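Local atomic coordinates of prepilin (Salmonella typhi, PDB entry 3FHV), a protein that forms the subunit of type IVb pili, adhesive surface fibres through which the bacterium probably binds the cystic fibrosis transmembrane conductance regulator. Residues 12-17 against 65-70; 19-24 against 37-42; 102-107 against 150-155; 112-117 against 125-130. All blocks are in the same frame, centred on the assembly; numbering follows the deposited sequence.

Three of the four contacts bring a helix or loop against strands of one antiparallel sheet, or the loops that follow them, the plan of a type IV pilin globular domain; contact 2 joins two helices. Contacts 1 and 2 share helix 8-25, with centres about 13 Å apart; contact 2 is nested in the chain loop that contact 1 closes, and both lie beside the second subunit. Contacts 3 and 4 follow later in the chain, contact 4 nested within contact 3, with centres about 7 Å apart, and neighbouring strands 148-154 and 116-119 join them. Contacts 1 and 3 meet through Tyr14, Trp69, Ile104 and Phe152, so helices 8-25 and 98-111 share one packed region against the sheet. Contacts 2 and 4 lie farthest apart, about 20 Å between centres.

Contact 1 (12-17 against 65-70)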
loop_
_atom_site.group_PDB
_atom_site.type_symbol
_atom_site.label_atom_id
_atom_site.label_comp_id
_atom_site.label_asym_id
_atom_site.label_seq_id
_atom_site.Cartn_x
_atom_site.Cartn_y
_atom_site.Cartn_z
ATOM N N THR A 12 -6.697 3.991 6.666
ATOM C CA THR A 12 -5.650 3.190 6.057
ATOM C C THR A 12 -5.072 3.896 4.830
ATOM O O THR A 12 -3.867 3.804 4.562
ATOM C CB THR A 12 -6.199 1.808 5.645
ATOM O OG1 THR A 12 -6.694 1.143 6.813
ATOM C CG2 THR A 12 -5.095 0.948 4.999
ATOM N N ASN A 13 -5.926 4.600 4.092
ATOM C CA ASN A 13 -5.476 5.308 2.896
ATOM C C ASN A 13 -4.494 6.416 3.236
ATOM O O ASN A 13 -3.461 6.553 2.584
ATOM C CB ASN A 13 -6.666 5.890 2.107
ATOM C CG ASN A 13 -7.334 4.858 1.210
ATOM O OD1 ASN A 13 -6.705 3.886 0.796
ATOM N ND2 ASN A 13 -8.602 5.085 0.882
ATOM N N TYR A 14 -4.806 7.209 4.259
ATOM C CA TYR A 14 -3.907 8.294 4.639
ATOM C C TYR A 14 -2.613 7.747 5.225
ATOM O O TYR A 14 -1.539 8.275 4.966
ATOM C CB TYR A 14 -4.581 9.227 5.654
ATOM C CG TYR A 14 -5.828 9.882 5.107
ATOM C CD1 TYR A 14 -5.813 10.523 3.864
ATOM C CD2 TYR A 14 -7.031 9.821 5.804
ATOM C CE1 TYR A 14 -6.980 11.078 3.325
ATOM C CE2 TYR A 14 -8.194 10.370 5.278
ATOM C CZ TYR A 14 -8.164 10.989 4.040
ATOM O OH TYR A 14 -9.320 11.494 3.505
ATOM N N GLN A 15 -2.713 6.685 6.013
ATOM C CA GLN A 15 -1.526 6.115 6.630
ATOM C C GLN A 15 -0.574 5.548 5.584
ATOM O O GLN A 15 0.638 5.791 5.646
ATOM C CB GLN A 15 -1.925 5.044 7.658
ATOM C CG GLN A 15 -2.539 5.640 8.927
ATOM C CD GLN A 15 -3.125 4.593 9.857
ATOM O OE1 GLN A 15 -2.830 3.413 9.736
ATOM N NE2 GLN A 15 -3.958 5.029 10.798
ATOM N N THR A 16 -1.119 4.815 4.617
ATOM C CA THR A 16 -0.286 4.236 3.572
ATOM C C THR A 16 0.261 5.305 2.628
ATOM O O THR A 16 1.403 5.206 2.182
ATOM C CB THR A 16 -1.049 3.146 2.758
ATOM O OG1 THR A 16 -2.299 3.661 2.290
ATOM C CG2 THR A 16 -1.312 1.919 3.618
ATOM N N LEU A 17 -0.554 6.317 2.320
ATOM C CA LEU A 17 -0.121 7.405 1.447
ATOM C C LEU A 17 1.080 8.086 2.108
ATOM O O LEU A 17 2.061 8.421 1.442
ATOM C CB LEU A 17 -1.257 8.425 1.230
ATOM C CG LEU A 17 -0.931 9.666 0.380
ATOM C CD1 LEU A 17 -0.476 9.247 -1.010
ATOM C CD2 LEU A 17 -2.149 10.579 0.305
ATOM N N LEU A 65 -6.181 13.943 -6.481
ATOM C CA LEU A 65 -6.618 12.912 -5.541
ATOM C C LEU A 65 -7.861 13.366 -4.788
ATOM O O LEU A 65 -7.983 14.538 -4.441
ATOM C CB LEU A 65 -5.475 12.649 -4.561
ATOM C CG LEU A 65 -5.450 11.346 -3.778
ATOM C CD1 LEU A 65 -5.456 10.163 -4.742
ATOM C CD2 LEU A 65 -4.199 11.331 -2.913
ATOM N N TRP A 66 -8.789 12.448 -4.552
ATOM C CA TRP A 66 -10.025 12.783 -3.856
ATOM C C TRP A 66 -10.251 11.824 -2.697
ATOM O O TRP A 66 -9.791 10.683 -2.733
ATOM C CB TRP A 66 -11.212 12.736 -4.820
ATOM C CG TRP A 66 -11.065 13.648 -5.999
ATOM C CD1 TRP A 66 -10.782 13.286 -7.285
ATOM C CD2 TRP A 66 -11.191 15.074 -6.002
ATOM N NE1 TRP A 66 -10.725 14.399 -8.088
ATOM C CE2 TRP A 66 -10.972 15.510 -7.325
ATOM C CE3 TRP A 66 -11.467 16.026 -5.016
ATOM C CZ2 TRP A 66 -11.022 16.855 -7.686
ATOM C CZ3 TRP A 66 -11.515 17.360 -5.377
ATOM C CH2 TRP A 66 -11.295 17.762 -6.700
ATOM N N ASN A 67 -10.960 12.281 -1.670
ATOM C CA ASN A 67 -11.371 11.381 -0.608
ATOM C C ASN A 67 -12.730 10.764 -0.913
ATOM O O ASN A 67 -13.345 11.043 -1.951
ATOM C CB ASN A 67 -11.388 12.089 0.761
ATOM C CG ASN A 67 -12.327 13.291 0.816
ATOM O OD1 ASN A 67 -13.414 13.282 0.239
ATOM N ND2 ASN A 67 -11.917 14.320 1.559
ATOM N N SER A 68 -13.182 9.903 -0.014
ATOM C CA SER A 68 -14.460 9.217 -0.183
ATOM C C SER A 68 -15.672 10.114 -0.390
ATOM O O SER A 68 -16.668 9.692 -0.983
ATOM C CB SER A 68 -14.717 8.316 1.022
ATOM O OG SER A 68 -13.761 7.278 1.072
ATOM N N TRP A 69 -15.597 11.350 0.088
ATOM C CA TRP A 69 -16.732 12.251 -0.027
ATOM C C TRP A 69 -16.637 13.286 -1.137
ATOM O O TRP A 69 -17.484 14.172 -1.234
ATOM C CB TRP A 69 -16.952 12.930 1.323
ATOM C CG TRP A 69 -17.078 11.910 2.414
ATOM C CD1 TRP A 69 -18.195 11.202 2.754
ATOM C CD2 TRP A 69 -16.023 11.417 3.244
ATOM N NE1 TRP A 69 -17.900 10.292 3.747
ATOM C CE2 TRP A 69 -16.572 10.405 4.066
ATOM C CE3 TRP A 69 -14.666 11.731 3.374
ATOM C CZ2 TRP A 69 -15.810 9.705 5.005
ATOM C CZ3 TRP A 69 -13.905 11.033 4.310
ATOM C CH2 TRP A 69 -14.482 10.031 5.112
ATOM N N GLY A 70 -15.621 13.173 -1.986
ATOM C CA GLY A 70 -15.489 14.138 -3.066
ATOM C C GLY A 70 -14.686 15.373 -2.680
ATOM O O GLY A 70 -14.633 16.338 -3.431
#
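Asn67 OD1 is held by two backbone N-H groups, those of Trp69 and Gly71, while the CB of the same residue packs against Tyr14 from helix 8-25. The Trp69 N to Asn67 OD1 bond is 2.9 Å long, noticeably bent at 135°, with the donor tilted out of the carbonyl plane; it closes an Asx turn over the type I turn from Asn67 to Gly70. The other end of the amide is just as busy, because Asn67 ND2 donates to Asn94 O and Thr93 OG1. Thr93 OG1 is also hydrogen-bonded to Tyr14 OH, so one threonine of strand 88-96 couples the tyrosine of the helix to the asparagine of the turn. Both buried polar ends are thereby satisfied without a direct bond between the two residues. Tyr14 OH instead lies 3.5 Å from Asn67 CB, and the phenol and amide planes stand nearly perpendicular, 86° apart.

One helical turn farther on the contact becomes apolar. Leu17 places CG anti to its backbone N (chi1 177°), which sends its branches out from the helix toward strand 62-66. There Leu17 CD2 meets Leu65 CD2 tip to tip at 3.9 Å. Strand 72-78 adds to the same cluster, with Ile73 touching Tyr14 and Leu65, and Val75 touching Leu17. Along the same turns of the helix, Thr12, Asn13 and Thr16 pack on the second subunit. A helix laid across an antiparallel sheet, its inward residues buried on the strands, is the hallmark of the type IV pilin fold.

Contact 2 (19-24 against 37-42)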
loop_
_atom_site.group_PDB
_atom_site.type_symbol
_atom_site.label_atom_id
_atom_site.label_comp_id
_atom_site.label_asym_id
_atom_site.label_seq_id
_atom_site.Cartn_x
_atom_site.Cartn_y
_atom_site.Cartn_z
ATOM N N THR A 19 3.191 6.697 4.303
ATOM C CA THR A 19 4.311 5.768 4.226
ATOM C C THR A 19 4.949 5.785 2.833
ATOM O O THR A 19 6.177 5.820 2.709
ATOM C CB THR A 19 3.855 4.336 4.586
ATOM O OG1 THR A 19 3.505 4.297 5.976
ATOM C CG2 THR A 19 4.975 3.323 4.308
ATOM N N ASN A 20 4.117 5.780 1.791
ATOM C CA ASN A 20 4.613 5.816 0.422
ATOM C C ASN A 20 5.357 7.115 0.143
ATOM O O ASN A 20 6.390 7.120 -0.520
ATOM C CB ASN A 20 3.466 5.667 -0.578
ATOM C CG ASN A 20 2.828 4.295 -0.525
ATOM O OD1 ASN A 20 3.487 3.312 -0.194
ATOM N ND2 ASN A 20 1.553 4.219 -0.868
ATOM N N THR A 21 4.817 8.218 0.645
ATOM C CA THR A 21 5.447 9.510 0.453
ATOM C C THR A 21 6.809 9.554 1.146
ATOM O O THR A 21 7.780 10.056 0.580
ATOM C CB THR A 21 4.539 10.648 0.983
ATOM O OG1 THR A 21 3.276 10.594 0.306
ATOM C CG2 THR A 21 5.176 12.012 0.726
ATOM N N ILE A 22 6.886 9.044 2.373
ATOM C CA ILE A 22 8.159 9.029 3.090
ATOM C C ILE A 22 9.168 8.210 2.277
ATOM O O ILE A 22 10.330 8.602 2.129
ATOM C CB ILE A 22 7.991 8.427 4.505
ATOM C CG1 ILE A 22 7.239 9.426 5.392
ATOM C CG2 ILE A 22 9.354 8.093 5.110
ATOM C CD1 ILE A 22 6.660 8.833 6.656
ATOM N N GLY A 23 8.713 7.088 1.730
ATOM C CA GLY A 23 9.587 6.246 0.926
ATOM C C GLY A 23 10.098 6.987 -0.300
ATOM O O GLY A 23 11.286 6.922 -0.629
ATOM N N MET A 24 9.203 7.698 -0.977
ATOM C CA MET A 24 9.575 8.459 -2.165
ATOM C C MET A 24 10.530 9.605 -1.839
ATOM O O MET A 24 11.487 9.844 -2.569
ATOM C CB MET A 24 8.328 9.028 -2.849
ATOM C CG MET A 24 8.628 9.894 -4.063
ATOM S SD MET A 24 7.147 10.530 -4.881
ATOM C CE MET A 24 6.862 12.001 -3.984
ATOM N N ALA A 37 0.164 20.354 -5.996
ATOM C CA ALA A 37 -0.305 19.813 -7.265
ATOM C C ALA A 37 0.730 18.891 -7.896
ATOM O O ALA A 37 0.393 17.805 -8.368
ATOM C CB ALA A 37 -0.643 20.944 -8.222
ATOM N N LYS A 38 1.991 19.316 -7.895
ATOM C CA LYS A 38 3.061 18.519 -8.492
ATOM C C LYS A 38 3.448 17.313 -7.655
ATOM O O LYS A 38 3.665 16.222 -8.177
ATOM C CB LYS A 38 4.303 19.382 -8.722
ATOM C CG LYS A 38 5.475 18.625 -9.324
ATOM C CD LYS A 38 5.106 18.063 -10.691
ATOM C CE LYS A 38 6.293 17.397 -11.375
ATOM N NZ LYS A 38 5.892 16.887 -12.715
ATOM N N MET A 39 3.552 17.514 -6.350
ATOM C CA MET A 39 3.922 16.432 -5.448
ATOM C C MET A 39 2.855 15.338 -5.450
ATOM O O MET A 39 3.176 14.140 -5.429
ATOM C CB MET A 39 4.112 16.983 -4.029
ATOM C CG MET A 39 4.543 15.946 -3.004
ATOM S SD MET A 39 5.011 16.712 -1.442
ATOM C CE MET A 39 6.017 15.404 -0.733
ATOM N N THR A 40 1.592 15.760 -5.481
ATOM C CA THR A 40 0.476 14.820 -5.476
ATOM C C THR A 40 0.422 14.050 -6.799
ATOM O O THR A 40 0.189 12.847 -6.810
ATOM C CB THR A 40 -0.858 15.555 -5.213
ATOM O OG1 THR A 40 -0.830 16.141 -3.902
ATOM C CG2 THR A 40 -2.042 14.587 -5.292
ATOM N N ASP A 41 0.659 14.734 -7.913
ATOM C CA ASP A 41 0.643 14.059 -9.210
ATOM C C ASP A 41 1.753 13.004 -9.288
ATOM O O ASP A 41 1.532 11.900 -9.788
ATOM C CB ASP A 41 0.821 15.060 -10.354
ATOM C CG ASP A 41 1.003 14.369 -11.690
ATOM O OD1 ASP A 41 -0.007 13.955 -12.296
ATOM O OD2 ASP A 41 2.167 14.214 -12.119
ATOM N N THR A 42 2.944 13.346 -8.791
ATOM C CA THR A 42 4.074 12.421 -8.796
ATOM C C THR A 42 3.736 11.160 -7.996
ATOM O O THR A 42 4.018 10.040 -8.435
ATOM C CB THR A 42 5.345 13.072 -8.194
ATOM O OG1 THR A 42 5.647 14.287 -8.898
ATOM C CG2 THR A 42 6.529 12.128 -8.297
#
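Anti placement of CG to the backbone N in both Met24 (chi1 177°) and Met39 sends two long thioethers into the gap between helices 8-25 and 36-45, and their last torsions then part company. Met24 bends at chi3 (87°), which brings its CE round to within 4.5 Å of Met39 O, while its sulfur rests on the next turn of the partner helix: Met24 SD lies 3.8 Å from Thr42 CG2. Met39 stays extended instead, and its CE reaches across to the methyl of Thr21, with 3.8 Å between Met39 CE and Thr21 CG2. In each methionine-threonine pair the side chains run at about a right angle.

The helix segments themselves also cross nearly perpendicularly, at 99°, and approach to 11.8 Å between axes. Helix 36-45 here belongs to the connection that leads from the long N-terminal helix of the pilin fold into its sheet. Phe33 and Leu43 cover Met24, while Val75, Pro77 and Phe89 of the sheet line the Met39 side.

Both threonines turn methyls to the contact and bond their hydroxyls within their own helices. Thr42 OG1 donates to Lys38 O at 2.9 Å, and Thr21 OG1 is hydrogen-bonded to Leu17 O.

Contact 3 (102-107 against 150-155); sequences VSISTG and LVFNYN
On the helix side, Ile104 does most of the packing of helix 98-111 against strand 148-154, a layer of helix on sheet in the pilin globular domain whose two segments run almost parallel, 12° apart, at 10.0 Å between axes. Its CG2 branch is the touching group: with CG1 beside the backbone N (chi1 -63°) and CG2 anti to it, the methyl sits between Leu150 and Phe152, which point from the same side of the strand. Ile104 CG2 lies 3.8 Å from Leu150 CD1, and equally 3.8 Å from the far ring carbon, Phe152 CZ. The isoleucine and phenylalanine side chains cross at about a right angle, and the methyl comes to the ring obliquely. Tyr14 of helix 8-25 packs on both residues, its ring meeting that of Phe152 with planes at about 50°, so the cluster joins two helices to one strand.

Ser105 comes next and adds a looser touch, Ser105 CB to Leu150 CD2 at 4.3 Å. Its hydroxyl is bonded back to Cys101 O, which keeps this buried polar group inside the helix while Ile119 and Val129 cover the side chain. At Thr106 the chain has turned from the sheet; its OG1 donates to Val102 O over 2.8 Å, sharing that acceptor with Thr106 N.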
loop_
_atom_site.group_PDB
_atom_site.type_symbol
_atom_site.label_atom_id
_atom_site.label_comp_id
_atom_site.label_asym_id
_atom_site.label_seq_id
_atom_site.Cartn_x
_atom_site.Cartn_y
_atom_site.Cartn_z
ATOM N N VAL A 102 -13.971 12.755 13.281
ATOM C CA VAL A 102 -13.648 12.283 14.622
ATOM C C VAL A 102 -12.886 10.966 14.604
ATOM O O VAL A 102 -11.876 10.813 15.291
ATOM C CB VAL A 102 -14.916 12.097 15.474
ATOM C CG1 VAL A 102 -14.544 11.490 16.827
ATOM C CG2 VAL A 102 -15.610 13.444 15.668
ATOM N N SER A 103 -13.370 10.010 13.819
ATOM C CA SER A 103 -12.717 8.708 13.745
ATOM C C SER A 103 -11.345 8.765 13.069
ATOM O O SER A 103 -10.415 8.088 13.492
ATOM C CB SER A 103 -13.610 7.715 13.001
ATOM O OG SER A 103 -13.770 8.114 11.657
ATOM N N ILE A 104 -11.222 9.564 12.017
ATOM C CA ILE A 104 -9.955 9.672 11.314
ATOM C C ILE A 104 -8.898 10.422 12.128
ATOM O O ILE A 104 -7.747 9.981 12.218
ATOM C CB ILE A 104 -10.136 10.374 9.957
ATOM C CG1 ILE A 104 -11.061 9.536 9.059
ATOM C CG2 ILE A 104 -8.781 10.567 9.283
ATOM C CD1 ILE A 104 -11.524 10.277 7.804
ATOM N N SER A 105 -9.278 11.550 12.719
ATOM C CA SER A 105 -8.315 12.315 13.495
ATOM C C SER A 105 -7.819 11.509 14.694
ATOM O O SER A 105 -6.616 11.473 14.961
ATOM C CB SER A 105 -8.917 13.657 13.953
ATOM O OG SER A 105 -10.012 13.463 14.826
ATOM N N THR A 106 -8.726 10.848 15.411
ATOM C CA THR A 106 -8.293 10.062 16.560
ATOM C C THR A 106 -7.497 8.847 16.108
ATOM O O THR A 106 -6.521 8.460 16.750
ATOM C CB THR A 106 -9.481 9.616 17.443
ATOM O OG1 THR A 106 -10.416 8.854 16.667
ATOM C CG2 THR A 106 -10.179 10.838 18.025
ATOM N N GLY A 107 -7.903 8.255 14.992
ATOM C CA GLY A 107 -7.188 7.099 14.477
ATOM C C GLY A 107 -5.746 7.420 14.111
ATOM O O GLY A 107 -4.832 6.643 14.412
ATOM N N LEU A 150 -8.760 18.293 7.438
ATOM C CA LEU A 150 -7.801 17.621 8.305
ATOM C C LEU A 150 -6.436 17.712 7.648
ATOM O O LEU A 150 -6.317 17.598 6.426
ATOM C CB LEU A 150 -8.182 16.143 8.502
ATOM C CG LEU A 150 -9.474 15.809 9.271
ATOM C CD1 LEU A 150 -9.691 14.289 9.308
ATOM C CD2 LEU A 150 -9.370 16.350 10.683
ATOM N N VAL A 151 -5.407 17.958 8.450
ATOM C CA VAL A 151 -4.052 18.018 7.919
ATOM C C VAL A 151 -3.155 17.125 8.761
ATOM O O VAL A 151 -3.171 17.202 9.986
ATOM C CB VAL A 151 -3.475 19.456 7.934
ATOM C CG1 VAL A 151 -2.113 19.466 7.250
ATOM C CG2 VAL A 151 -4.420 20.413 7.225
ATOM N N PHE A 152 -2.386 16.269 8.095
ATOM C CA PHE A 152 -1.476 15.367 8.782
ATOM C C PHE A 152 -0.046 15.765 8.414
ATOM O O PHE A 152 0.327 15.765 7.239
ATOM C CB PHE A 152 -1.774 13.923 8.365
ATOM C CG PHE A 152 -3.239 13.577 8.412
ATOM C CD1 PHE A 152 -3.968 13.726 9.591
ATOM C CD2 PHE A 152 -3.894 13.114 7.276
ATOM C CE1 PHE A 152 -5.334 13.421 9.635
ATOM C CE2 PHE A 152 -5.248 12.806 7.305
ATOM C CZ PHE A 152 -5.978 12.959 8.489
ATOM N N ASN A 153 0.747 16.103 9.425
ATOM C CA ASN A 153 2.145 16.463 9.216
ATOM C C ASN A 153 3.090 15.308 9.532
ATOM O O ASN A 153 2.675 14.286 10.079
ATOM C CB ASN A 153 2.514 17.689 10.053
ATOM C CG ASN A 153 1.991 18.980 9.456
ATOM O OD1 ASN A 153 0.873 19.406 9.747
ATOM N ND2 ASN A 153 2.801 19.613 8.613
ATOM N N TYR A 154 4.361 15.478 9.184
ATOM C CA TYR A 154 5.260 14.347 8.989
ATOM C C TYR A 154 6.719 14.790 9.024
ATOM O O TYR A 154 7.179 15.517 8.143
ATOM C CB TYR A 154 4.956 13.643 7.665
ATOM C CG TYR A 154 3.764 12.715 7.725
ATOM C CD1 TYR A 154 3.817 11.532 8.447
ATOM C CD2 TYR A 154 2.586 13.024 7.058
ATOM C CE1 TYR A 154 2.729 10.680 8.504
ATOM C CE2 TYR A 154 1.494 12.180 7.109
ATOM C CZ TYR A 154 1.570 11.009 7.833
ATOM O OH TYR A 154 0.485 10.165 7.887
ATOM N N ASN A 155 7.442 14.348 10.049
ATOM C CA ASN A 155 8.612 15.073 10.530
ATOM C C ASN A 155 8.462 16.582 10.366
ATOM O O ASN A 155 8.446 17.095 9.248
ATOM C CB ASN A 155 9.874 14.589 9.814
ATOM C CG ASN A 155 10.857 13.919 10.754
ATOM O OD1 ASN A 155 11.818 13.286 10.318
ATOM N ND2 ASN A 155 10.619 14.056 12.053
#

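Contact 4 (112-117 against 125-130); sequences GGTSGI and TDAKVT
Ile117 of strand 116-119 points to the loop 125-130 and touches it through CB, CG2 and CD1. Its CB lies 3.9 Å from Val129 CG2, and the CG2 branch touches the same valine methyl, the two side chains meeting at a slant. The other branch, CG1, is anti to the carbonyl carbon (chi1 -61°) and extends to a tip, Ile117 CD1, that comes within 4.1 Å of Ala127 O. That carbonyl already has a polar partner: Ser109 OG of helix 98-111 is hydrogen-bonded to Ala127 O and also to Val129 N, fastening the loop beside the isoleucine. Met108 and Ser109 of this helix pack on Ile117 as well.

Earlier in the segment the contact changes hands to Ala127, whose methyl sits over a turn of the partner segment. Ala127 CB is 3.5 Å from Thr114 OG1 and almost as close to Gly116 N. These last two atoms bond to each other, Gly116 N donating to Thr114 OG1 at 160° in an ST turn. On the loop side an Asx turn answers it: Lys128 N donates a hydrogen bond of 2.9 Å to Asp126 OD1, coming from above the carboxylate plane.

The loop runs on to Thr130, which caps helix 131-137 through Ile133 N. Both segments fall between the disulfide-bonded Cys101 and Cys138, the stretch known in type IV pilins as the D-region, and here they pack together at the base of its edge hairpin.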
loop_
_atom_site.group_PDB
_atom_site.type_symbol
_atom_site.label_atom_id
_atom_site.label_comp_id
_atom_site.label_asym_id
_atom_site.label_seq_id
_atom_site.Cartn_x
_atom_site.Cartn_y
_atom_site.Cartn_z
ATOM N N GLY A 112 -0.019 6.909 15.678
ATOM C CA GLY A 112 1.249 7.484 16.096
ATOM C C GLY A 112 2.316 7.848 15.072
ATOM O O GLY A 112 3.424 8.213 15.461
ATOM N N GLY A 113 2.002 7.782 13.783
ATOM C CA GLY A 113 3.010 8.095 12.780
ATOM C C GLY A 113 3.200 9.539 12.337
ATOM O O GLY A 113 4.180 9.852 11.653
ATOM N N THR A 114 2.285 10.430 12.702
ATOM C CA THR A 114 2.417 11.822 12.285
ATOM C C THR A 114 3.281 12.626 13.240
ATOM O O THR A 114 3.646 12.160 14.325
ATOM C CB THR A 114 1.046 12.546 12.223
ATOM O OG1 THR A 114 0.650 12.924 13.549
ATOM C CG2 THR A 114 -0.020 11.632 11.632
ATOM N N SER A 115 3.602 13.844 12.820
ATOM C CA SER A 115 4.362 14.769 13.640
ATOM C C SER A 115 3.411 15.920 13.928
ATOM O O SER A 115 3.825 17.035 14.209
ATOM C CB SER A 115 5.594 15.274 12.894
ATOM O OG SER A 115 6.573 14.256 12.833
ATOM N N GLY A 116 2.117 15.636 13.834
ATOM C CA GLY A 116 1.129 16.665 14.083
ATOM C C GLY A 116 -0.138 16.404 13.301
ATOM O O GLY A 116 -0.096 15.886 12.184
ATOM N N ILE A 117 -1.264 16.760 13.907
ATOM C CA ILE A 117 -2.583 16.581 13.313
ATOM C C ILE A 117 -3.378 17.867 13.501
ATOM O O ILE A 117 -3.464 18.412 14.615
ATOM C CB ILE A 117 -3.346 15.418 13.991
ATOM C CG1 ILE A 117 -2.572 14.113 13.794
ATOM C CG2 ILE A 117 -4.751 15.300 13.400
ATOM C CD1 ILE A 117 -3.113 12.921 14.593
ATOM N N THR A 125 0.167 19.932 17.480
ATOM C CA THR A 125 1.560 19.658 17.134
ATOM C C THR A 125 2.167 18.527 17.956
ATOM O O THR A 125 3.246 18.020 17.635
ATOM C CB THR A 125 2.434 20.915 17.287
ATOM O OG1 THR A 125 2.431 21.347 18.652
ATOM C CG2 THR A 125 1.911 22.034 16.405
ATOM N N ASP A 126 1.483 18.129 19.021
ATOM C CA ASP A 126 1.976 17.026 19.832
ATOM C C ASP A 126 1.453 15.708 19.253
ATOM O O ASP A 126 1.703 14.637 19.795
ATOM C CB ASP A 126 1.519 17.182 21.283
ATOM C CG ASP A 126 0.013 17.226 21.418
ATOM O OD1 ASP A 126 -0.693 17.120 20.390
ATOM O OD2 ASP A 126 -0.469 17.364 22.564
ATOM N N ALA A 127 0.717 15.807 18.147
ATOM C CA ALA A 127 0.150 14.648 17.461
ATOM C C ALA A 127 -0.795 13.832 18.332
ATOM O O ALA A 127 -1.001 12.634 18.106
ATOM C CB ALA A 127 1.271 13.751 16.917
ATOM N N LYS A 128 -1.373 14.473 19.339
ATOM C CA LYS A 128 -2.312 13.772 20.193
ATOM C C LYS A 128 -3.703 14.370 20.027
ATOM O O LYS A 128 -3.922 15.551 20.294
ATOM C CB LYS A 128 -1.886 13.845 21.664
ATOM C CG LYS A 128 -2.869 13.138 22.594
ATOM C CD LYS A 128 -2.416 13.130 24.041
ATOM C CE LYS A 128 -3.459 12.446 24.920
ATOM N NZ LYS A 128 -3.073 12.411 26.359
ATOM N N VAL A 129 -4.640 13.556 19.554
ATOM C CA VAL A 129 -6.010 14.011 19.384
ATOM C C VAL A 129 -6.910 12.948 20.000
ATOM O O VAL A 129 -6.890 11.792 19.580
ATOM C CB VAL A 129 -6.388 14.201 17.891
ATOM C CG1 VAL A 129 -7.866 14.575 17.777
ATOM C CG2 VAL A 129 -5.536 15.290 17.262
ATOM N N THR A 130 -7.677 13.345 21.011
ATOM C CA THR A 130 -8.592 12.441 21.704
ATOM C C THR A 130 -9.990 12.546 21.110
ATOM O O THR A 130 -10.302 13.498 20.404
ATOM C CB THR A 130 -8.698 12.789 23.209
ATOM O OG1 THR A 130 -9.072 14.166 23.347
ATOM C CG2 THR A 130 -7.366 12.547 23.924
HETATM O O HOH W 1 5.022 18.163 15.966
#